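DotU family type IV/VI secretion system protein (Acinetobacter baumannii, PDB 6Y4R) forms the cytoplasmic domain of TssL, a key component of the type VI secretion system, where it probably belongs to the membrane-anchored complex of the apparatus. Local coordinates at residues 10-15 and 60-65; 16-21 and 68-73; 64-69 and 88-93; 103-108 and 127-132. All coordinates share one frame; numbering follows the deposited sequence.

Interaction 1: 10-15 and 60-65; sequences DGFYLI and YAFCAL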
# COMPACT_ATOMS: atom_id res chain seq x y z
N ASP A 10 10.91 -1.61 -5.36
CA ASP A 10 10.52 -1.95 -6.73
C ASP A 10 9.01 -1.86 -6.93
O ASP A 10 8.54 -1.42 -7.99
CB ASP A 10 11.01 -3.35 -7.10
CG ASP A 10 12.52 -3.41 -7.37
OD1 ASP A 10 13.17 -2.34 -7.53
OD2 ASP A 10 13.06 -4.54 -7.46
N GLY A 11 8.23 -2.28 -5.93
CA GLY A 11 6.77 -2.23 -6.05
C GLY A 11 6.22 -0.81 -6.01
O GLY A 11 5.29 -0.48 -6.76
N PHE A 12 6.75 0.03 -5.11
CA PHE A 12 6.29 1.41 -5.00
C PHE A 12 6.57 2.22 -6.26
O PHE A 12 5.86 3.19 -6.54
CB PHE A 12 6.94 2.11 -3.79
CG PHE A 12 6.34 1.72 -2.47
CD1 PHE A 12 4.96 1.67 -2.30
CD2 PHE A 12 7.15 1.46 -1.38
CE1 PHE A 12 4.39 1.31 -1.06
CE2 PHE A 12 6.59 1.10 -0.12
CZ PHE A 12 5.21 1.03 0.02
N TYR A 13 7.62 1.86 -7.02
CA TYR A 13 7.92 2.59 -8.25
C TYR A 13 6.82 2.43 -9.29
O TYR A 13 6.58 3.33 -10.10
CB TYR A 13 9.22 2.13 -8.88
CG TYR A 13 9.51 2.83 -10.22
CD1 TYR A 13 9.58 4.22 -10.30
CD2 TYR A 13 9.70 2.09 -11.40
CE1 TYR A 13 9.85 4.86 -11.52
CE2 TYR A 13 9.95 2.72 -12.62
CZ TYR A 13 10.03 4.09 -12.67
OH TYR A 13 10.29 4.63 -13.92
N LEU A 14 6.19 1.25 -9.32
CA LEU A 14 5.10 0.97 -10.24
C LEU A 14 3.80 1.63 -9.79
O LEU A 14 2.96 1.95 -10.63
CB LEU A 14 4.91 -0.55 -10.38
CG LEU A 14 6.09 -1.47 -10.72
CD1 LEU A 14 5.67 -2.92 -10.63
CD2 LEU A 14 6.64 -1.19 -12.10
N ILE A 15 3.65 1.84 -8.47
CA ILE A 15 2.60 2.72 -7.95
C ILE A 15 2.81 4.14 -8.45
O ILE A 15 1.86 4.85 -8.79
CB ILE A 15 2.60 2.74 -6.42
CG1 ILE A 15 2.46 1.34 -5.80
CG2 ILE A 15 1.49 3.67 -5.94
CD1 ILE A 15 1.08 0.91 -5.61
N TYR A 60 -0.18 -6.03 2.95
CA TYR A 60 -1.60 -5.67 2.96
C TYR A 60 -1.80 -4.21 2.54
O TYR A 60 -2.68 -3.89 1.74
CB TYR A 60 -2.20 -5.92 4.35
CG TYR A 60 -3.67 -5.53 4.46
CD1 TYR A 60 -4.05 -4.21 4.72
CD2 TYR A 60 -4.67 -6.48 4.31
CE1 TYR A 60 -5.38 -3.84 4.79
CE2 TYR A 60 -6.01 -6.13 4.39
CZ TYR A 60 -6.36 -4.81 4.63
OH TYR A 60 -7.70 -4.48 4.72
N ALA A 61 -0.97 -3.31 3.10
CA ALA A 61 -1.05 -1.89 2.79
C ALA A 61 -0.73 -1.64 1.33
O ALA A 61 -1.35 -0.80 0.68
CB ALA A 61 -0.09 -1.10 3.68
N PHE A 62 0.28 -2.34 0.79
CA PHE A 62 0.64 -2.13 -0.60
C PHE A 62 -0.47 -2.60 -1.54
O PHE A 62 -0.71 -1.99 -2.58
CB PHE A 62 1.95 -2.85 -0.93
CG PHE A 62 2.33 -2.81 -2.38
CD1 PHE A 62 3.26 -1.88 -2.83
CD2 PHE A 62 1.78 -3.70 -3.30
CE1 PHE A 62 3.62 -1.83 -4.17
CE2 PHE A 62 2.14 -3.65 -4.66
CZ PHE A 62 3.06 -2.72 -5.08
N CYS A 63 -1.14 -3.70 -1.19
CA CYS A 63 -2.24 -4.19 -2.02
C CYS A 63 -3.46 -3.27 -1.92
O CYS A 63 -4.11 -2.99 -2.94
CB CYS A 63 -2.59 -5.62 -1.62
SG CYS A 63 -1.28 -6.82 -2.07
N ALA A 64 -3.78 -2.78 -0.72
CA ALA A 64 -4.85 -1.79 -0.62
C ALA A 64 -4.53 -0.56 -1.46
O ALA A 64 -5.43 0.03 -2.08
CB ALA A 64 -5.09 -1.43 0.85
N LEU A 65 -3.25 -0.17 -1.52
CA LEU A 65 -2.83 1.06 -2.20
C LEU A 65 -2.81 0.91 -3.72
O LEU A 65 -3.24 1.82 -4.44
CB LEU A 65 -1.46 1.49 -1.68
CG LEU A 65 -0.59 2.46 -2.46
CD1 LEU A 65 -1.16 3.86 -2.42
CD2 LEU A 65 0.80 2.44 -1.88

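Interaction 2: 16-21 and 68-73; sequences FLIRNQ and ETIVTQ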
# COMPACT_ATOMS: atom_id res chain seq x y z
N PHE A 16 4.06 4.61 -8.39
CA PHE A 16 4.38 5.96 -8.81
C PHE A 16 4.13 6.16 -10.30
O PHE A 16 3.71 7.25 -10.71
CB PHE A 16 5.84 6.27 -8.44
CG PHE A 16 6.14 7.73 -8.21
CD1 PHE A 16 5.22 8.55 -7.55
CD2 PHE A 16 7.34 8.29 -8.65
CE1 PHE A 16 5.50 9.91 -7.35
CE2 PHE A 16 7.62 9.65 -8.45
CZ PHE A 16 6.71 10.46 -7.80
N LEU A 17 4.36 5.13 -11.12
CA LEU A 17 4.16 5.27 -12.57
C LEU A 17 2.68 5.45 -12.91
O LEU A 17 2.33 6.26 -13.77
CB LEU A 17 4.68 4.05 -13.34
CG LEU A 17 6.18 3.81 -13.47
CD1 LEU A 17 6.43 2.44 -14.09
CD2 LEU A 17 6.87 4.93 -14.28
N ILE A 18 1.81 4.68 -12.27
CA ILE A 18 0.38 4.81 -12.50
C ILE A 18 -0.11 6.17 -12.02
O ILE A 18 -0.94 6.82 -12.69
CB ILE A 18 -0.39 3.65 -11.84
CG1 ILE A 18 0.07 2.32 -12.45
CG2 ILE A 18 -1.89 3.88 -11.92
CD1 ILE A 18 -0.76 1.15 -12.02
N ARG A 19 0.40 6.63 -10.88
CA ARG A 19 0.06 7.95 -10.42
C ARG A 19 0.51 8.99 -11.42
O ARG A 19 -0.16 10.00 -11.63
CB ARG A 19 0.72 8.20 -9.07
CG ARG A 19 0.08 7.50 -7.85
CD ARG A 19 0.67 8.11 -6.60
NE ARG A 19 -0.18 9.13 -5.98
CZ ARG A 19 0.30 10.25 -5.45
NH1 ARG A 19 1.62 10.49 -5.49
NH2 ARG A 19 -0.52 11.13 -4.89
N ASN A 20 1.63 8.71 -12.09
CA ASN A 20 2.20 9.58 -13.11
C ASN A 20 1.68 9.28 -14.51
O ASN A 20 2.33 9.64 -15.50
CB ASN A 20 3.72 9.47 -13.08
CG ASN A 20 4.31 10.01 -11.80
OD1 ASN A 20 3.60 10.63 -10.99
ND2 ASN A 20 5.61 9.80 -11.61
N GLN A 21 0.54 8.60 -14.60
CA GLN A 21 -0.25 8.45 -15.80
C GLN A 21 0.37 7.47 -16.78
O GLN A 21 -0.07 7.40 -17.94
CB GLN A 21 -0.51 9.81 -16.47
CG GLN A 21 -1.45 10.69 -15.65
CD GLN A 21 -2.59 9.89 -15.02
OE1 GLN A 21 -3.59 9.58 -15.68
NE2 GLN A 21 -2.46 9.57 -13.73
N GLU A 68 -6.49 0.83 -5.12
CA GLU A 68 -7.24 2.08 -5.22
C GLU A 68 -6.62 3.07 -6.18
O GLU A 68 -7.34 3.88 -6.79
CB GLU A 68 -7.43 2.70 -3.83
CG GLU A 68 -7.81 4.19 -3.86
CD GLU A 68 -7.86 4.85 -2.48
OE1 GLU A 68 -8.60 4.34 -1.62
OE2 GLU A 68 -7.17 5.87 -2.25
N THR A 69 -5.30 3.02 -6.35
CA THR A 69 -4.66 3.83 -7.38
C THR A 69 -5.23 3.49 -8.75
O THR A 69 -5.53 4.38 -9.55
CB THR A 69 -3.15 3.59 -7.35
OG1 THR A 69 -2.63 4.00 -6.08
CG2 THR A 69 -2.46 4.36 -8.44
N ILE A 70 -5.38 2.19 -9.03
CA ILE A 70 -5.87 1.73 -10.33
C ILE A 70 -7.36 2.03 -10.50
O ILE A 70 -7.79 2.51 -11.54
CB ILE A 70 -5.57 0.24 -10.50
CG1 ILE A 70 -4.07 0.04 -10.77
CG2 ILE A 70 -6.46 -0.36 -11.60
CD1 ILE A 70 -3.65 -1.37 -10.77
N VAL A 71 -8.17 1.71 -9.48
CA VAL A 71 -9.61 1.83 -9.65
C VAL A 71 -10.09 3.29 -9.68
O VAL A 71 -11.14 3.58 -10.28
CB VAL A 71 -10.32 0.97 -8.56
CG1 VAL A 71 -10.30 1.65 -7.15
CG2 VAL A 71 -11.73 0.61 -9.00
N THR A 72 -9.36 4.23 -9.06
CA THR A 72 -9.77 5.64 -9.03
C THR A 72 -9.44 6.39 -10.33
O THR A 72 -9.92 7.52 -10.53
CB THR A 72 -9.14 6.38 -7.85
OG1 THR A 72 -7.72 6.12 -7.79
CG2 THR A 72 -9.80 5.96 -6.55
N GLN A 73 -8.60 5.81 -11.17
CA GLN A 73 -8.20 6.47 -12.40
C GLN A 73 -9.41 6.80 -13.27
O GLN A 73 -10.24 5.94 -13.56
CB GLN A 73 -7.24 5.56 -13.16
CG GLN A 73 -5.88 5.45 -12.52
CD GLN A 73 -5.25 6.81 -12.22
OE1 GLN A 73 -4.59 6.97 -11.20
NE2 GLN A 73 -5.37 7.76 -13.15

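Interaction 3: 64-69 and 88-93; sequences ALIDET and SPLQLS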
# COMPACT_ATOMS: atom_id res chain seq x y z
N ALA A 64 -3.78 -2.78 -0.72
CA ALA A 64 -4.85 -1.79 -0.62
C ALA A 64 -4.53 -0.56 -1.46
O ALA A 64 -5.43 0.03 -2.08
CB ALA A 64 -5.09 -1.43 0.85
N LEU A 65 -3.25 -0.17 -1.52
CA LEU A 65 -2.83 1.06 -2.20
C LEU A 65 -2.81 0.91 -3.72
O LEU A 65 -3.24 1.82 -4.44
CB LEU A 65 -1.46 1.49 -1.68
CG LEU A 65 -0.59 2.46 -2.46
CD1 LEU A 65 -1.16 3.86 -2.42
CD2 LEU A 65 0.80 2.44 -1.88
N ILE A 66 -2.26 -0.20 -4.22
CA ILE A 66 -2.25 -0.45 -5.67
C ILE A 66 -3.67 -0.63 -6.19
O ILE A 66 -4.00 -0.18 -7.29
CB ILE A 66 -1.37 -1.67 -6.00
CG1 ILE A 66 -1.27 -1.88 -7.51
CG2 ILE A 66 -1.90 -2.94 -5.33
CD1 ILE A 66 -0.73 -0.71 -8.24
N ASP A 67 -4.56 -1.24 -5.39
CA ASP A 67 -5.92 -1.44 -5.86
C ASP A 67 -6.64 -0.11 -6.07
O ASP A 67 -7.28 0.11 -7.11
CB ASP A 67 -6.75 -2.29 -4.89
CG ASP A 67 -6.46 -3.80 -4.97
OD1 ASP A 67 -5.73 -4.27 -5.87
OD2 ASP A 67 -7.08 -4.56 -4.18
N GLU A 68 -6.49 0.83 -5.12
CA GLU A 68 -7.24 2.08 -5.22
C GLU A 68 -6.62 3.07 -6.18
O GLU A 68 -7.34 3.88 -6.79
CB GLU A 68 -7.43 2.70 -3.83
CG GLU A 68 -7.81 4.19 -3.86
CD GLU A 68 -7.86 4.85 -2.48
OE1 GLU A 68 -8.60 4.34 -1.62
OE2 GLU A 68 -7.17 5.87 -2.25
N THR A 69 -5.30 3.02 -6.35
CA THR A 69 -4.66 3.83 -7.38
C THR A 69 -5.23 3.49 -8.75
O THR A 69 -5.53 4.38 -9.55
CB THR A 69 -3.15 3.59 -7.35
OG1 THR A 69 -2.63 4.00 -6.08
CG2 THR A 69 -2.46 4.36 -8.44
N SER A 88 -10.45 -9.48 -10.27
CA SER A 88 -10.00 -9.88 -8.94
C SER A 88 -9.02 -8.84 -8.43
O SER A 88 -7.83 -8.91 -8.74
CB SER A 88 -9.33 -11.25 -8.95
OG SER A 88 -9.19 -11.70 -7.61
N PRO A 89 -9.47 -7.88 -7.65
CA PRO A 89 -8.50 -6.98 -7.01
C PRO A 89 -7.69 -7.74 -5.98
O PRO A 89 -8.13 -8.74 -5.42
CB PRO A 89 -9.37 -5.89 -6.38
CG PRO A 89 -10.77 -6.11 -6.91
CD PRO A 89 -10.86 -7.50 -7.44
N LEU A 90 -6.45 -7.27 -5.77
CA LEU A 90 -5.50 -8.03 -4.95
C LEU A 90 -5.92 -8.07 -3.48
O LEU A 90 -5.53 -8.99 -2.74
CB LEU A 90 -4.11 -7.44 -5.06
CG LEU A 90 -3.49 -7.56 -6.45
CD1 LEU A 90 -2.05 -7.00 -6.49
CD2 LEU A 90 -3.56 -9.00 -6.92
N GLN A 91 -6.69 -7.08 -3.03
CA GLN A 91 -7.24 -7.15 -1.68
C GLN A 91 -8.16 -8.34 -1.55
O GLN A 91 -8.13 -9.04 -0.53
CB GLN A 91 -8.00 -5.87 -1.34
CG GLN A 91 -7.16 -4.78 -0.69
CD GLN A 91 -6.84 -5.11 0.78
OE1 GLN A 91 -7.71 -5.52 1.55
NE2 GLN A 91 -5.58 -4.93 1.16
N LEU A 92 -8.91 -8.64 -2.60
CA LEU A 92 -9.88 -9.72 -2.56
C LEU A 92 -9.22 -11.05 -2.87
O LEU A 92 -9.51 -12.07 -2.24
CB LEU A 92 -11.00 -9.43 -3.57
CG LEU A 92 -12.12 -10.43 -3.78
CD1 LEU A 92 -13.07 -10.37 -2.60
CD2 LEU A 92 -12.87 -10.17 -5.07
N SER A 93 -8.24 -11.02 -3.78
CA SER A 93 -7.53 -12.23 -4.17
C SER A 93 -6.61 -12.72 -3.05
O SER A 93 -6.64 -13.90 -2.69
CB SER A 93 -6.78 -12.00 -5.49
OG SER A 93 -5.91 -13.06 -5.84

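Interaction 4: 103-108 and 127-132; sequences QFFEIL and YCLLLG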
# COMPACT_ATOMS: atom_id res chain seq x y z
N GLN A 103 -10.11 -0.88 7.16
CA GLN A 103 -9.23 -1.70 7.98
C GLN A 103 -7.77 -1.29 7.86
O GLN A 103 -6.99 -1.55 8.78
CB GLN A 103 -9.46 -3.16 7.61
CG GLN A 103 -8.63 -4.12 8.39
CD GLN A 103 -9.19 -5.50 8.31
OE1 GLN A 103 -8.46 -6.48 8.39
NE2 GLN A 103 -10.50 -5.58 8.16
N PHE A 104 -7.38 -0.63 6.77
CA PHE A 104 -6.06 -0.01 6.70
C PHE A 104 -5.85 0.94 7.88
O PHE A 104 -4.74 1.04 8.42
CB PHE A 104 -5.93 0.71 5.34
CG PHE A 104 -4.66 1.51 5.15
CD1 PHE A 104 -4.43 2.70 5.84
CD2 PHE A 104 -3.72 1.11 4.20
CE1 PHE A 104 -3.28 3.46 5.63
CE2 PHE A 104 -2.56 1.87 3.98
CZ PHE A 104 -2.34 3.04 4.70
N PHE A 105 -6.92 1.64 8.29
CA PHE A 105 -6.83 2.62 9.37
C PHE A 105 -6.95 2.01 10.75
O PHE A 105 -6.44 2.60 11.70
CB PHE A 105 -7.85 3.73 9.13
CG PHE A 105 -7.53 4.59 7.91
CD1 PHE A 105 -6.43 5.44 7.91
CD2 PHE A 105 -8.30 4.50 6.75
CE1 PHE A 105 -6.11 6.21 6.81
CE2 PHE A 105 -7.98 5.26 5.64
CZ PHE A 105 -6.88 6.12 5.67
N GLU A 106 -7.62 0.85 10.88
CA GLU A 106 -7.58 0.08 12.13
C GLU A 106 -6.18 -0.44 12.41
O GLU A 106 -5.67 -0.31 13.52
CB GLU A 106 -8.57 -1.08 12.04
CG GLU A 106 -9.96 -0.63 11.66
CD GLU A 106 -11.05 -1.59 12.11
OE1 GLU A 106 -12.19 -1.15 12.35
OE2 GLU A 106 -10.78 -2.82 12.16
N ILE A 107 -5.55 -1.04 11.38
CA ILE A 107 -4.17 -1.53 11.49
C ILE A 107 -3.21 -0.37 11.76
O ILE A 107 -2.22 -0.50 12.50
CB ILE A 107 -3.78 -2.33 10.23
CG1 ILE A 107 -4.79 -3.49 10.02
CG2 ILE A 107 -2.33 -2.82 10.33
CD1 ILE A 107 -4.62 -4.30 8.74
N LEU A 108 -3.48 0.78 11.16
CA LEU A 108 -2.60 1.92 11.39
C LEU A 108 -2.66 2.36 12.84
O LEU A 108 -1.62 2.64 13.44
CB LEU A 108 -2.98 3.07 10.45
CG LEU A 108 -2.27 4.41 10.63
CD1 LEU A 108 -0.86 4.30 10.08
CD2 LEU A 108 -3.03 5.50 9.92
N TYR A 127 3.89 5.80 4.22
CA TYR A 127 4.32 6.01 2.83
C TYR A 127 3.21 5.70 1.83
O TYR A 127 3.14 6.33 0.77
CB TYR A 127 5.57 5.18 2.56
CG TYR A 127 6.28 5.57 1.29
CD1 TYR A 127 6.82 6.83 1.14
CD2 TYR A 127 6.47 4.65 0.28
CE1 TYR A 127 7.48 7.19 -0.02
CE2 TYR A 127 7.14 5.00 -0.89
CZ TYR A 127 7.64 6.27 -1.03
OH TYR A 127 8.30 6.62 -2.18
N CYS A 128 2.35 4.73 2.13
CA CYS A 128 1.17 4.53 1.29
C CYS A 128 0.24 5.74 1.38
O CYS A 128 -0.45 6.08 0.41
CB CYS A 128 0.45 3.26 1.72
SG CYS A 128 1.43 1.77 1.43
N LEU A 129 0.18 6.39 2.55
CA LEU A 129 -0.63 7.60 2.65
C LEU A 129 -0.03 8.76 1.85
O LEU A 129 -0.78 9.48 1.17
CB LEU A 129 -0.82 7.99 4.13
CG LEU A 129 -1.67 7.02 4.97
CD1 LEU A 129 -1.48 7.20 6.47
CD2 LEU A 129 -3.14 7.17 4.61
N LEU A 130 1.31 8.93 1.85
CA LEU A 130 1.91 9.98 1.01
C LEU A 130 1.81 9.69 -0.49
O LEU A 130 1.83 10.64 -1.28
CB LEU A 130 3.39 10.26 1.33
CG LEU A 130 3.96 10.56 2.71
CD1 LEU A 130 5.50 10.45 2.71
CD2 LEU A 130 3.53 11.94 3.08
N LEU A 131 1.68 8.42 -0.90
CA LEU A 131 1.50 8.11 -2.31
C LEU A 131 0.02 8.02 -2.73
O LEU A 131 -0.29 7.37 -3.74
CB LEU A 131 2.23 6.82 -2.70
CG LEU A 131 3.72 6.66 -2.42
CD1 LEU A 131 4.20 5.28 -2.96
CD2 LEU A 131 4.52 7.82 -3.02
N GLY A 132 -0.88 8.63 -1.96
CA GLY A 132 -2.22 8.94 -2.43
C GLY A 132 -3.33 8.07 -1.89
O GLY A 132 -4.49 8.33 -2.21

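Interaction 1: 10-15 and 60-65
Phe62 lies against Gly11, Phe12 and Ile15 of helix 9-19, and Leu65, one turn on along helix 52-71, meets Phe12 and Ile15. The two helices run almost parallel (16° between the segment axes), but the axes come no closer than 11.2 Å, so side chains have to fill the distance. Phe62 does most of this: chi1 (174°) sets CG anti to its backbone N, and the far end of the ring reaches helix 9-19, where Phe62 CE1 comes to Gly11 C at 3.3 Å, against bare backbone. Gly11 O also lies at the ring edge, in its plane. Ile15 slides past Phe62 in the opposite direction, with CG1 3.7 Å from Phe62 CE1, while its CD1 stands 3.9 Å from Leu65 CG. Phe12 adds its own ring, oblique to that of Phe62 (centroids 5.7 Å apart, planes at 54°); Leu65 CD2 lies at the edge of the Phe12 ring, 3.9 Å from Phe12 CE1. Outside the two segments, Phe12 pairs edge-to-face with Tyr127 and Phe62 touches Leu38. No hydrogen bond links the segments and all five touching residues are buried, which implies that hydrophobic burial and van der Waals fit hold these two helices together.

Interaction 2: 16-21 and 68-73
Ile18 faces Thr69 and Ile70 where helix 9-19 is closed by a Schellman motif, with Gln21 at positive phi as the C-prime residue; the contact lies near the C-terminal ends of both helices of this all-helical domain. The apolar part centres on Ile18, whose two branches reach different partners. CG2 meets the methyl of Thr69 (Ile18 CG2 to Thr69 CG2, 3.6 Å), while the other branch, extended at chi2 (-172°), carries Ile18 CD1 to within 3.7 Å of Ile70 CG1. Arg19 takes part through its aliphatic stem, CG lying 4.1 Å from Thr69 CG2. The Thr69 hydroxyl is bonded to Leu65 O of its own helix, and the methyl is the branch that meets helix 9-19.

The polar part lies past the last helical turns. The side-chain amides of Gln21 and Gln73 come together with planes 41° apart, and both side chains also touch Tyr78; the orientation of the Gln73 amide is uncertain. The Schellman bonds run from Tyr22 N to Leu17 O and from Gln21 N to Ile18 O (3.0 Å). Gln21 NE2 also donates to Arg19 O at 3.1 Å, an almost straight bond (160°) that approaches from well above the plane of that carbonyl.

Interaction 3: 64-69 and 88-93
Asp67 presents its carboxylate to the first turn of helix 90-95 and binds two successive backbone N-H groups, one to each oxygen. Gln91 N donates to Asp67 OD2 at 2.8 Å with an N-H...O angle of 161°, and Leu90 N donates to Asp67 OD1 at 3.1 Å with a more bent angle of 148°. Leu90 N meets OD1 on its syn lone pair; OD2 is also approached from the syn side, with Gln91 N somewhat out of the carboxylate plane. OD1 accepts a further bond from Trp85 NE1, so this buried acid is gripped by three donors, which limits rotation about its CB-CG bond.

Pro89 occupies the N-cap position of helix 90-95, and the two N-H groups bound by Asp67 are the first two of the helix itself. A side chain of helix 52-71 thus supplies acceptors at the start of a short helix later in the chain, and the positive end of that helix would be expected to stabilise the negative charge of Asp67.

Packing contacts flank the polar centre. Pro89 CB lies 3.4 Å from Asp67 OD2, beside the carboxylate. Gln91 CG lies 3.8 Å from Ala64 CA; the chain then bends at chi2 (-74°), which places CD, and NE2 ends 3.5 Å from Ala64 CB. Ala64 and Gln91 also share Ala100 of helix 100-114 as a neighbour. Farther out, Leu90 CD1 meets Ile66 CG2 at 4.2 Å, and Leu90 continues onto Arg31, Ile34 and Leu35 of helix 27-47.

Interaction 4: 103-108 and 127-132
Leu129 is the bump of this contact, and the hollow that receives it is lined by Phe104, Phe105 and Leu108 on helix 100-114. Its branched end divides between the walls. CD2 enters beside the two rings, 3.8 Å from Phe105 CE1 and 3.9 Å from Phe104 CE1, meeting both obliquely. CD1 turns to the third wall, where Leu108 reaches out to meet it tip to tip (Leu129 CD1 to Leu108 CD2, 4.1 Å). The branch point itself, Leu129 CG, sits 4.0 Å from Phe104 CZ. On the receiving side the aromatic walls pack on each other within the helix: Phe104 CD1 stands over the centre of one face of the Phe105 ring.

A second fit works in the other direction. Phe104, with CG anti to its backbone N (chi1 174°), projects toward helix 119-130, and its rim approaches Cys128, whose CB lies at the ring edge near its plane, 4.0 Å from Phe104 CE2. The nearest CA atoms, those of Phe104 and Cys128, are 10.1 Å apart, evidence that large side chains fill the interface. Just beyond, a Schellman motif ends helix 119-130, with Gly132 as C-prime residue at positive phi and its N bonded to Leu129 O at 3.2 Å.

Helix 52-71 borders one side, where Ala61 touches Phe104 and Leu65 touches Cys128; helix 143-159 borders Phe105 and Leu129 through Leu148 and Val149, while Phe133, just past the Schellman turn, stacks on the Phe104 ring.

From the N terminus, helix 9-19 carries the first segments of interactions 1 and 2, and both close on helix 52-71 after 44 and 46 intervening residues, most of them helical and including helix 27-47. Their segments alternate along the chain, so the two loops cross. Interaction 3 starts on helix 52-71, sharing Ala64 and Leu65 with interaction 1 and Glu68 and Thr69 with interaction 2, and closes a shorter loop of 18 residues onto helix 90-95. Interaction 4 follows in series, joining helices 100-114 and 119-130 over another 18 residues. Helix 52-71 carries a segment of interactions 1 to 3, and interaction 4 packs against it through Cys128 SG and Leu65 CD2.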